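Local coordinates for mutual gliding motility protein C (MglC) (Myxococcus xanthus DK 1622, PDB 7CT3) that probably takes part in the control of cell polarity for motility, as a Roadblock/LC7-domain protein that interacts with its paralog MglB, at residues G16-S21 with G45-Y50. Numbering follows the deposited sequence.
Sequences GALACS and GAWVEY
L18 and W47 lie alongside each other with their side chains running opposite ways, the leucine reaching for the helix and the indole for the strand. Followed outward, the leucine first lies over the indole and then leaves it for the helix. Its CB lies over one face of the six-membered ring, 4.2 Å from the centroid and 28° off the ring normal, a CH-pi contact. CG, set beside the backbone N by a chi1 of -85°, stays above the same ring but offset toward its rim, with CZ2 the nearest ring atom. At the tip, CD2 runs on to the helix and touches A46 CB at 4.0 Å. The indole ends against the strand backbone, where its CH2 comes within 3.3 Å of L18 O. An alanine in place of W47 would probably leave L18 CB without its aromatic cover and open a gap between helix and strand.

An extended strand would turn successive side chains to opposite sides; here L18 and A19 both pair with A95 in a classic beta bulge, which lets both face the helix. A19 CB lies near the plane of the W47 ring at its edge, 4.3 Å from CH2, and is equally far from Y50 CE2, which it approaches obliquely. Beyond the apolar patch, one water joins the polar ends, 2.6 Å from Y50 OH and 2.8 Å from S21 OG; the serine hydroxyl is also hydrogen-bonded to T32.

The axes of strand 17-21 and helix 45-50 run 34° apart, 10.4 Å at closest approach. Helix 44-61 covers one face of the sheet, with helices 4-13 (against C20) and 102-117 on the other: the alpha/beta/alpha sandwich of the Roadblock/LC7 fold.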
loop_
_atom_site.group_PDB
_atom_site.type_symbol
_atom_site.label_atom_id
_atom_site.label_comp_id
_atom_site.label_asym_id
_atom_site.label_seq_id
_atom_site.Cartn_x
_atom_site.Cartn_y
_atom_site.Cartn_z
ATOM N N GLY A 16 2.959 -4.483 -16.781
ATOM C CA GLY A 16 1.573 -4.131 -16.419
ATOM C C GLY A 16 1.416 -2.687 -15.965
ATOM O O GLY A 16 0.294 -2.333 -15.570
ATOM N N ALA A 17 2.475 -1.870 -16.024
ATOM C CA ALA A 17 2.441 -0.439 -15.634
ATOM C C ALA A 17 1.463 0.314 -16.543
ATOM O O ALA A 17 1.599 0.205 -17.773
ATOM C CB ALA A 17 3.823 0.165 -15.702
ATOM N N LEU A 18 0.509 1.035 -15.948
ATOM C CA LEU A 18 -0.471 1.899 -16.662
ATOM C C LEU A 18 0.156 3.279 -16.875
ATOM O O LEU A 18 0.057 3.825 -17.984
ATOM C CB LEU A 18 -1.748 2.030 -15.825
ATOM C CG LEU A 18 -2.799 0.933 -15.983
ATOM C CD1 LEU A 18 -2.169 -0.435 -16.166
ATOM C CD2 LEU A 18 -3.743 0.927 -14.793
ATOM N N ALA A 19 0.753 3.828 -15.821
ATOM C CA ALA A 19 1.214 5.230 -15.773
ATOM C C ALA A 19 2.160 5.420 -14.591
ATOM O O ALA A 19 1.997 4.721 -13.566
ATOM C CB ALA A 19 0.023 6.152 -15.662
ATOM N N CYS A 20 3.095 6.352 -14.739
ATOM C CA CYS A 20 3.908 6.906 -13.633
ATOM C C CYS A 20 3.813 8.430 -13.709
ATOM O O CYS A 20 4.029 8.980 -14.805
ATOM C CB CYS A 20 5.346 6.421 -13.700
ATOM S SG CYS A 20 6.254 6.726 -12.166
ATOM N N SER A 21 3.443 9.073 -12.604
ATOM C CA SER A 21 3.069 10.507 -12.578
ATOM C C SER A 21 3.673 11.188 -11.356
ATOM O O SER A 21 3.916 10.503 -10.352
ATOM C CB SER A 21 1.577 10.661 -12.596
ATOM O OG SER A 21 1.009 9.875 -13.631
ATOM N N GLY A 45 -10.974 -1.416 -18.301
ATOM C CA GLY A 45 -11.518 -1.685 -16.959
ATOM C C GLY A 45 -10.603 -1.142 -15.877
ATOM O O GLY A 45 -11.118 -0.549 -14.914
ATOM N N ALA A 46 -9.290 -1.318 -16.046
ATOM C CA ALA A 46 -8.237 -0.804 -15.138
ATOM C C ALA A 46 -8.230 0.729 -15.153
ATOM O O ALA A 46 -8.155 1.318 -14.072
ATOM C CB ALA A 46 -6.893 -1.362 -15.528
ATOM N N TRP A 47 -8.308 1.358 -16.331
ATOM C CA TRP A 47 -8.324 2.841 -16.460
ATOM C C TRP A 47 -9.517 3.417 -15.691
ATOM O O TRP A 47 -9.350 4.460 -15.043
ATOM C CB TRP A 47 -8.332 3.273 -17.929
ATOM C CG TRP A 47 -7.007 3.075 -18.599
ATOM C CD1 TRP A 47 -6.718 2.215 -19.618
ATOM C CD2 TRP A 47 -5.774 3.732 -18.266
ATOM N NE1 TRP A 47 -5.393 2.305 -19.952
ATOM C CE2 TRP A 47 -4.789 3.226 -19.140
ATOM C CE3 TRP A 47 -5.412 4.705 -17.328
ATOM C CZ2 TRP A 47 -3.464 3.659 -19.097
ATOM C CZ3 TRP A 47 -4.104 5.135 -17.290
ATOM C CH2 TRP A 47 -3.146 4.617 -18.161
ATOM N N VAL A 48 -10.676 2.761 -15.765
ATOM C CA VAL A 48 -11.909 3.168 -15.032
ATOM C C VAL A 48 -11.610 3.157 -13.527
ATOM O O VAL A 48 -11.871 4.174 -12.871
ATOM C CB VAL A 48 -13.104 2.270 -15.397
ATOM C CG1 VAL A 48 -14.261 2.408 -14.418
ATOM C CG2 VAL A 48 -13.575 2.544 -16.815
ATOM N N GLU A 49 -11.065 2.056 -13.000
ATOM C CA GLU A 49 -10.771 1.926 -11.548
ATOM C C GLU A 49 -9.686 2.932 -11.152
ATOM O O GLU A 49 -9.837 3.549 -10.079
ATOM C CB GLU A 49 -10.410 0.487 -11.185
ATOM C CG GLU A 49 -11.595 -0.447 -11.328
ATOM C CD GLU A 49 -11.515 -1.733 -10.533
ATOM O OE1 GLU A 49 -10.455 -1.997 -9.942
ATOM O OE2 GLU A 49 -12.518 -2.466 -10.512
ATOM N N TYR A 50 -8.666 3.140 -11.988
ATOM C CA TYR A 50 -7.585 4.121 -11.703
ATOM C C TYR A 50 -8.190 5.522 -11.531
ATOM O O TYR A 50 -7.870 6.201 -10.538
ATOM C CB TYR A 50 -6.492 4.085 -12.774
ATOM C CG TYR A 50 -5.315 4.985 -12.487
ATOM C CD1 TYR A 50 -4.886 5.223 -11.188
ATOM C CD2 TYR A 50 -4.622 5.602 -13.515
ATOM C CE1 TYR A 50 -3.812 6.056 -10.920
ATOM C CE2 TYR A 50 -3.543 6.435 -13.263
ATOM C CZ TYR A 50 -3.137 6.664 -11.962
ATOM O OH TYR A 50 -2.078 7.483 -11.699
HETATM O O HOH W 1 0.411 7.482 -12.370
#